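Local coordinates for protein sialidase B (Streptococcus pneumoniae serotype 4, PDB 4XJW) that hydrolyses terminal alpha-(2->3)-, alpha-(2->6)- and alpha-(2->8)-linked sialic acid residues from oligosaccharides, glycoproteins and glycolipids as a glycosyl hydrolase family 33 enzyme, at residues 213-218 and 292-297; 239-244 and 431-436; 245-250 and 621-626. The protein carries 1 engineered substitution. All coordinates share one frame; numbering follows the deposited sequence.

In the fold
All three contacts lie in the beta-propeller part of the chain, grouped around Arg218. The centres of contacts 2 and 3 are each about 14 Å from that of contact 1 and about 19 Å from one another. Arg218 ties them together: its NH1 forms a salt bridge with Glu431 OE2 of contact 2 at 2.8 Å, its NE another with Asp245 OD1 of contact 3 at 2.8 Å, and its guanidinium makes a cation-pi contact with Tyr243. Contacts 1 and 3 both touch the bound inhibitor OPX, through Thr213, Leu621 and Pro622, whereas the side chain of Tyr243 stays about 12 Å away. None of the three contains a residue assigned to catalysis or to binding the sialic acid substrate.

Contact 1 of 3, residues 213-218 and 292-297. With OPX ((1s,3R,4S)-1-[(cyclohexylamino)methyl]-3,4-dihydroxycyclopentanesulfonic acid), chain B.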
# COMPACT_ATOMS: atom_id res chain seq x y z
N THR A 213 8.97 11.08 -11.82
CA THR A 213 10.35 11.50 -12.07
C THR A 213 10.35 12.99 -12.39
O THR A 213 9.76 13.43 -13.37
CB THR A 213 10.95 10.72 -13.23
OG1 THR A 213 10.91 9.32 -12.91
CG2 THR A 213 12.40 11.13 -13.48
N LEU A 214 11.01 13.76 -11.52
CA LEU A 214 11.09 15.21 -11.66
C LEU A 214 12.15 15.62 -12.68
O LEU A 214 13.04 14.82 -13.03
CB LEU A 214 11.37 15.87 -10.30
CG LEU A 214 10.37 15.50 -9.19
CD1 LEU A 214 10.80 16.17 -7.88
CD2 LEU A 214 8.97 15.93 -9.58
N SER A 215 12.04 16.85 -13.16
CA SER A 215 12.96 17.35 -14.18
C SER A 215 14.42 17.39 -13.71
O SER A 215 15.36 17.25 -14.52
CB SER A 215 12.51 18.73 -14.67
OG SER A 215 12.64 19.72 -13.67
N SER A 216 14.62 17.56 -12.41
CA SER A 216 15.98 17.57 -11.87
C SER A 216 16.59 16.17 -11.85
O SER A 216 17.79 16.02 -11.60
CB SER A 216 15.97 18.12 -10.44
OG SER A 216 15.31 17.18 -9.60
N GLY A 217 15.77 15.14 -12.05
CA GLY A 217 16.23 13.76 -11.94
C GLY A 217 15.87 13.12 -10.61
O GLY A 217 16.00 11.91 -10.42
N ARG A 218 15.44 13.96 -9.67
CA ARG A 218 14.91 13.45 -8.40
C ARG A 218 13.64 12.64 -8.68
O ARG A 218 12.80 13.05 -9.47
CB ARG A 218 14.62 14.59 -7.43
CG ARG A 218 13.91 14.15 -6.15
CD ARG A 218 13.84 15.29 -5.14
NE ARG A 218 15.15 15.60 -4.56
CZ ARG A 218 15.36 16.54 -3.65
NH1 ARG A 218 14.36 17.29 -3.21
NH2 ARG A 218 16.59 16.74 -3.19
N ILE A 292 0.60 12.88 -8.02
CA ILE A 292 1.67 13.87 -8.14
C ILE A 292 1.87 14.33 -9.59
O ILE A 292 1.77 13.53 -10.52
CB ILE A 292 3.01 13.31 -7.64
CG1 ILE A 292 2.97 13.12 -6.13
CG2 ILE A 292 4.17 14.25 -7.98
CD1 ILE A 292 4.16 12.31 -5.62
N VAL A 293 2.18 15.62 -9.78
CA VAL A 293 2.63 16.11 -11.07
C VAL A 293 3.64 17.22 -10.84
O VAL A 293 3.67 17.83 -9.76
CB VAL A 293 1.43 16.63 -11.90
CG1 VAL A 293 1.03 18.01 -11.42
CG2 VAL A 293 1.79 16.67 -13.38
N GLU A 294 4.51 17.45 -11.82
CA GLU A 294 5.41 18.60 -11.74
C GLU A 294 4.97 19.65 -12.74
O GLU A 294 4.64 19.32 -13.88
CB GLU A 294 6.86 18.20 -11.97
CG GLU A 294 7.85 19.37 -11.80
CD GLU A 294 9.29 18.92 -11.75
OE1 GLU A 294 9.72 18.21 -12.68
OE2 GLU A 294 9.99 19.25 -10.76
N ASP A 295 4.98 20.91 -12.31
CA ASP A 295 4.57 22.03 -13.16
C ASP A 295 5.78 22.73 -13.76
O ASP A 295 6.67 23.18 -13.03
CB ASP A 295 3.73 23.02 -12.36
CG ASP A 295 3.41 24.28 -13.14
OD1 ASP A 295 3.11 24.17 -14.35
OD2 ASP A 295 3.46 25.36 -12.53
N LYS A 296 5.82 22.84 -15.09
CA LYS A 296 6.94 23.51 -15.74
C LYS A 296 6.93 25.02 -15.53
O LYS A 296 7.98 25.64 -15.37
CB LYS A 296 6.96 23.18 -17.24
CG LYS A 296 7.55 21.82 -17.55
CD LYS A 296 7.46 21.51 -19.04
CE LYS A 296 6.01 21.45 -19.49
NZ LYS A 296 5.89 21.00 -20.91
N LYS A 297 5.74 25.61 -15.50
CA LYS A 297 5.65 27.06 -15.36
C LYS A 297 6.28 27.57 -14.06
O LYS A 297 7.23 28.35 -14.08
CB LYS A 297 4.19 27.53 -15.45
CG LYS A 297 4.04 29.04 -15.50
CD LYS A 297 2.59 29.46 -15.58
CE LYS A 297 1.94 29.03 -16.89
NZ LYS A 297 0.55 29.55 -17.04
CAF OPX B . 13.75 10.06 -18.59
CAG OPX B . 13.52 11.41 -19.21
CAH OPX B . 13.08 9.99 -17.26
CAI OPX B . 12.05 11.70 -19.33
CAJ OPX B . 11.61 10.29 -17.34
CAK OPX B . 9.25 12.13 -16.95
CAL OPX B . 7.08 10.81 -17.22
CAM OPX B . 7.20 12.48 -15.50
CAO OPX B . 6.06 10.56 -16.17
CAP OPX B . 6.60 11.19 -14.96
CAQ OPX B . 11.37 11.63 -18.00
CAR OPX B . 7.70 12.14 -16.90
NAN OPX B . 9.94 11.86 -18.22
OAA OPX B . 7.60 13.00 -19.41
OAB OPX B . 5.61 13.30 -18.06
OAC OPX B . 5.83 9.20 -16.00
OAD OPX B . 7.59 10.45 -14.37
OAE OPX B . 7.52 14.68 -17.65
SAS OPX B . 7.08 13.35 -18.07
O HOH W 1 12.69 19.30 -10.84
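A single carboxylate, that of Glu294, holds two consecutive backbone N-H groups of a tight turn, one directly and the other through water. Its OE1 accepts from Ser215 N at 2.7 Å with an N-H...O angle of 160°, on the lone pair syn to the other oxygen. OE2 takes a 2.7 Å hydrogen bond from a water, which in turn accepts from Ser216 N and also lies 2.9 Å from Ser215 OG, so that both carboxylate oxygens are engaged. The reach comes from an extended side chain whose CG is anti to the backbone N (chi1 -176°), leading it out from the end of strand 286-294. Leu214 lies across it at about a right angle, its CD2 3.7 Å from Glu294 CD. The turn that receives the carboxylate is the type I turn 214-217 of a beta hairpin, which joins strands 205-213 and 219-226 in one blade of the propeller, while Glu294 belongs to the neighbouring sheet. Within the hairpin Leu214 N donates to Arg218 O at 2.8 Å, and Ser216 OG accepts from Arg218 N in an ST turn. On the strand leading into this turn, Thr213 N donates to OAD of the inhibitor OPX at 3.0 Å, with an angle of 166° at the hydrogen, and Thr213 CG2 lies 4.0 Å from OPX CAH in the cyclohexyl ring.

Contact 2 of 3, residues 239-244 and 431-436; sequences IATSYS and ESWEQF
The tryptophan at the end of the Asp-box sequence pattern in BNR 2, Trp433, spends its indole N-H on Thr241, a residue of strand 237-244 in the adjacent blade. Trp433 NE1 donates to Thr241 OG1 at 2.9 Å; the angle at the hydrogen is 156°, and the hydroxyl oxygen meets the indole at its edge, tilted 17° from the ring plane. Thr241 presents OG1 because the hydroxyl sits between its backbone N and carbonyl carbon, which leaves the methyl group beside the same ring: CG2 is 3.8 Å from Trp433 CZ2. The hydroxyl thus takes the indole N-H while the methyl packs against the six-membered ring, and the ring cannot easily rotate without giving up the bond. In the sequence pattern of the Asp-box, Ser-X-Asp-X-Gly-X-Thr-Trp, BNR 2 has Ser426 and Trp433 as expected, but Asn428 stands at the Asp position and Ser432 at the Thr position. Asn428 OD1 accepts from Ser432 N, a bond across the loop just before the indole. Leu220, Thr301 and Leu303 also pack on Trp433, placing it between sheets of the propeller. Two residues along the strand, Tyr243 leans obliquely on the aliphatic part of Glu431, with OH 3.5 Å and CZ 3.9 Å from Glu431 CG, while the carboxylate reaches on to its salt bridge with Arg218.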
# COMPACT_ATOMS: atom_id res chain seq x y z
N ILE A 239 -0.93 11.43 4.18
CA ILE A 239 -0.15 11.25 2.95
C ILE A 239 1.31 11.55 3.25
O ILE A 239 1.64 12.62 3.76
CB ILE A 239 -0.62 12.18 1.82
CG1 ILE A 239 -2.13 12.03 1.56
CG2 ILE A 239 0.18 11.91 0.55
CD1 ILE A 239 -2.59 10.60 1.25
N ALA A 240 2.19 10.59 2.95
CA ALA A 240 3.62 10.75 3.21
C ALA A 240 4.39 10.73 1.90
O ALA A 240 3.90 10.20 0.89
CB ALA A 240 4.14 9.65 4.15
N THR A 241 5.58 11.32 1.91
CA THR A 241 6.43 11.36 0.72
C THR A 241 7.89 11.06 1.05
O THR A 241 8.33 11.28 2.18
CB THR A 241 6.37 12.72 -0.05
OG1 THR A 241 6.81 13.79 0.79
CG2 THR A 241 4.95 13.07 -0.49
N SER A 242 8.60 10.57 0.04
CA SER A 242 10.04 10.33 0.10
C SER A 242 10.62 10.51 -1.30
O SER A 242 9.92 10.32 -2.29
CB SER A 242 10.30 8.91 0.62
OG SER A 242 11.68 8.55 0.56
N TYR A 243 11.88 10.91 -1.41
CA TYR A 243 12.49 11.09 -2.74
C TYR A 243 13.86 10.42 -2.80
O TYR A 243 14.50 10.16 -1.77
CB TYR A 243 12.61 12.59 -3.13
CG TYR A 243 13.30 13.40 -2.07
CD1 TYR A 243 14.68 13.46 -2.01
CD2 TYR A 243 12.56 14.06 -1.09
CE1 TYR A 243 15.32 14.18 -1.00
CE2 TYR A 243 13.17 14.77 -0.08
CZ TYR A 243 14.55 14.83 -0.04
OH TYR A 243 15.16 15.54 0.97
N SER A 244 14.29 10.13 -4.03
CA SER A 244 15.60 9.56 -4.26
C SER A 244 16.35 10.45 -5.25
O SER A 244 15.79 10.85 -6.28
CB SER A 244 15.48 8.15 -4.83
OG SER A 244 16.76 7.71 -5.27
N GLU A 431 10.97 18.43 -0.34
CA GLU A 431 11.63 18.56 0.96
C GLU A 431 10.71 19.13 2.03
O GLU A 431 10.91 18.88 3.22
CB GLU A 431 12.92 19.39 0.84
CG GLU A 431 13.99 18.71 -0.01
CD GLU A 431 14.98 19.69 -0.61
OE1 GLU A 431 15.18 20.76 -0.01
OE2 GLU A 431 15.54 19.39 -1.69
N SER A 432 9.69 19.87 1.60
CA SER A 432 8.58 20.27 2.45
C SER A 432 7.35 20.56 1.58
O SER A 432 7.48 20.82 0.39
CB SER A 432 8.93 21.49 3.30
OG SER A 432 9.10 22.64 2.49
N TRP A 433 6.17 20.54 2.21
CA TRP A 433 4.90 20.77 1.53
C TRP A 433 4.13 21.89 2.21
O TRP A 433 4.16 22.02 3.44
CB TRP A 433 4.06 19.48 1.54
CG TRP A 433 4.69 18.36 0.79
CD1 TRP A 433 5.48 17.37 1.30
CD2 TRP A 433 4.62 18.12 -0.62
NE1 TRP A 433 5.88 16.52 0.30
CE2 TRP A 433 5.37 16.96 -0.89
CE3 TRP A 433 3.97 18.77 -1.68
CZ2 TRP A 433 5.52 16.44 -2.19
CZ3 TRP A 433 4.11 18.25 -2.98
CH2 TRP A 433 4.87 17.09 -3.21
N GLU A 434 3.43 22.69 1.40
CA GLU A 434 2.57 23.76 1.88
C GLU A 434 1.33 23.23 2.57
O GLU A 434 0.99 22.05 2.46
CB GLU A 434 2.12 24.62 0.70
CG GLU A 434 3.25 25.42 0.04
CD GLU A 434 3.95 26.32 1.03
OE1 GLU A 434 3.25 26.99 1.82
OE2 GLU A 434 5.20 26.36 1.03
N GLN A 435 0.63 24.12 3.26
CA GLN A 435 -0.68 23.77 3.80
C GLN A 435 -1.65 23.51 2.65
O GLN A 435 -1.67 24.26 1.67
CB GLN A 435 -1.20 24.87 4.73
CG GLN A 435 -0.38 25.05 6.01
CD GLN A 435 -0.32 23.78 6.85
OE1 GLN A 435 -1.29 23.03 6.93
NE2 GLN A 435 0.83 23.54 7.47
N PHE A 436 -2.45 22.46 2.77
CA PHE A 436 -3.35 22.09 1.68
C PHE A 436 -4.48 23.09 1.48
O PHE A 436 -4.88 23.80 2.41
CB PHE A 436 -3.87 20.64 1.84
CG PHE A 436 -4.93 20.46 2.91
CD1 PHE A 436 -6.25 20.81 2.68
CD2 PHE A 436 -4.59 19.90 4.14
CE1 PHE A 436 -7.22 20.63 3.65
CE2 PHE A 436 -5.54 19.73 5.13
CZ PHE A 436 -6.86 20.09 4.88

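Contact 3 of 3, residues 245-250 and 621-626; sequences DDNGKT and LPNHHI. With OPX ((1s,3R,4S)-1-[(cyclohexylamino)methyl]-3,4-dihydroxycyclopentanesulfonic acid), chain B.
Asn247 sets its amide oxygen OD1 against the ring atoms CD and CG of Pro622 and runs alongside Asn623. This oxygen is 3.2 Å from Pro622 CD and 3.4 Å from Pro622 CG. The two asparagine side chains run past each other in opposite directions with their amide planes 37° apart, and Asn247 ND2 is 3.7 Å from Asn623 ND2. Leu621 CD1 touches the backbone O of Asn247 at 3.6 Å. A water links the two loops, donating to Asn247 O at 3.1 Å and accepting from Asn623 ND2 at 2.9 Å. Both partners are tight turns. Asn247 belongs to the type I' turn of the first Asp-box (BNR 1), where Asp246 OD1 accepts from Thr250 N, and the other partner is the type I turn 621-624 in the loop between strands 616-620 and 626-631. Asn623 keeps its carbonyl for its own turn: OD1 accepts from His625 N at 3.0 Å in an Asx turn, the donor lying 46° out of the carbonyl plane. Its ND2 also sits over one face of the His625 imidazole, offset toward the rim. Leu621 and Pro622 meanwhile border the OPX site through their backbones. Because no direct hydrogen bond crosses between the two loops, they appear to be held by van der Waals contact and the water bridge, with a probably mild attraction between the amide oxygen OD1 of Asn247 and the C-H groups of the proline.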
# COMPACT_ATOMS: atom_id res chain seq x y z
N ASP A 245 17.61 10.76 -4.94
CA ASP A 245 18.45 11.55 -5.84
C ASP A 245 19.47 10.71 -6.59
O ASP A 245 20.30 11.26 -7.34
CB ASP A 245 19.16 12.68 -5.08
CG ASP A 245 18.20 13.77 -4.68
OD1 ASP A 245 17.28 14.05 -5.47
OD2 ASP A 245 18.35 14.33 -3.57
N ASP A 246 19.42 9.40 -6.40
CA ASP A 246 20.39 8.51 -7.03
C ASP A 246 19.70 7.38 -7.78
O ASP A 246 20.09 6.22 -7.69
CB ASP A 246 21.40 7.96 -5.99
CG ASP A 246 20.73 7.30 -4.81
OD1 ASP A 246 19.49 7.08 -4.85
OD2 ASP A 246 21.44 6.98 -3.83
N ASN A 247 18.67 7.76 -8.54
CA ASN A 247 17.97 6.82 -9.42
C ASN A 247 17.35 5.64 -8.69
O ASN A 247 17.33 4.52 -9.20
CB ASN A 247 18.90 6.37 -10.54
CG ASN A 247 19.29 7.51 -11.46
OD1 ASN A 247 18.53 8.45 -11.65
ND2 ASN A 247 20.50 7.45 -11.99
N GLY A 248 16.89 5.89 -7.47
CA GLY A 248 16.17 4.91 -6.68
C GLY A 248 17.03 4.04 -5.78
O GLY A 248 16.50 3.16 -5.11
N LYS A 249 18.34 4.28 -5.74
CA LYS A 249 19.19 3.45 -4.90
C LYS A 249 18.96 3.70 -3.41
O LYS A 249 18.96 2.76 -2.61
CB LYS A 249 20.67 3.63 -5.26
CG LYS A 249 21.07 2.91 -6.54
CD LYS A 249 22.50 3.23 -6.96
CE LYS A 249 22.54 4.46 -7.86
NZ LYS A 249 23.85 5.17 -7.84
N THR A 250 18.76 4.97 -3.04
CA THR A 250 18.50 5.35 -1.65
C THR A 250 17.38 6.37 -1.61
O THR A 250 17.17 7.13 -2.56
CB THR A 250 19.73 5.94 -0.91
OG1 THR A 250 20.12 7.16 -1.54
CG2 THR A 250 20.89 4.95 -0.89
N LEU A 621 13.09 5.96 -14.61
CA LEU A 621 14.16 6.63 -13.88
C LEU A 621 15.00 7.41 -14.89
O LEU A 621 14.99 7.10 -16.10
CB LEU A 621 14.99 5.61 -13.10
CG LEU A 621 14.10 4.71 -12.23
CD1 LEU A 621 14.86 3.53 -11.68
CD2 LEU A 621 13.46 5.51 -11.10
N PRO A 622 15.71 8.44 -14.42
CA PRO A 622 16.50 9.25 -15.36
C PRO A 622 17.55 8.45 -16.13
O PRO A 622 17.95 8.90 -17.20
CB PRO A 622 17.18 10.27 -14.45
CG PRO A 622 16.27 10.40 -13.28
CD PRO A 622 15.73 9.01 -13.06
N ASN A 623 17.97 7.31 -15.61
CA ASN A 623 18.93 6.46 -16.31
C ASN A 623 18.28 5.47 -17.28
O ASN A 623 18.94 4.57 -17.79
CB ASN A 623 19.81 5.73 -15.31
CG ASN A 623 19.03 4.79 -14.42
OD1 ASN A 623 17.82 4.64 -14.58
ND2 ASN A 623 19.72 4.15 -13.47
N HIS A 624 16.97 5.64 -17.48
CA HIS A 624 16.16 4.81 -18.39
C HIS A 624 15.84 3.42 -17.88
O HIS A 624 15.28 2.60 -18.61
CB HIS A 624 16.75 4.76 -19.80
CG HIS A 624 17.03 6.12 -20.38
ND1 HIS A 624 16.04 7.08 -20.52
CD2 HIS A 624 18.17 6.68 -20.84
CE1 HIS A 624 16.57 8.17 -21.04
NE2 HIS A 624 17.85 7.95 -21.26
N HIS A 625 16.21 3.13 -16.63
CA HIS A 625 15.62 1.98 -15.94
C HIS A 625 14.17 2.29 -15.61
O HIS A 625 13.72 3.44 -15.77
CB HIS A 625 16.35 1.67 -14.64
CG HIS A 625 17.75 1.18 -14.84
ND1 HIS A 625 18.30 0.19 -14.05
CD2 HIS A 625 18.72 1.56 -15.70
CE1 HIS A 625 19.54 -0.03 -14.42
NE2 HIS A 625 19.82 0.78 -15.44
N ILE A 626 13.45 1.27 -15.16
CA ILE A 626 12.08 1.41 -14.72
C ILE A 626 12.02 1.12 -13.23
O ILE A 626 12.52 0.08 -12.77
CB ILE A 626 11.17 0.41 -15.44
CG1 ILE A 626 11.26 0.57 -16.96
CG2 ILE A 626 9.73 0.57 -14.95
CD1 ILE A 626 10.82 1.92 -17.49
CAF OPX B . 13.75 10.06 -18.59
CAG OPX B . 13.52 11.41 -19.21
CAH OPX B . 13.08 9.99 -17.26
CAI OPX B . 12.05 11.70 -19.33
CAJ OPX B . 11.61 10.29 -17.34
CAK OPX B . 9.25 12.13 -16.95
CAL OPX B . 7.08 10.81 -17.22
CAM OPX B . 7.20 12.48 -15.50
CAO OPX B . 6.06 10.56 -16.17
CAP OPX B . 6.60 11.19 -14.96
CAQ OPX B . 11.37 11.63 -18.00
CAR OPX B . 7.70 12.14 -16.90
NAN OPX B . 9.94 11.86 -18.22
OAA OPX B . 7.60 13.00 -19.41
OAB OPX B . 5.61 13.30 -18.06
OAC OPX B . 5.83 9.20 -16.00
OAD OPX B . 7.59 10.45 -14.37
OAE OPX B . 7.52 14.68 -17.65
SAS OPX B . 7.08 13.35 -18.07
O HOH W 2 18.48 2.62 -11.35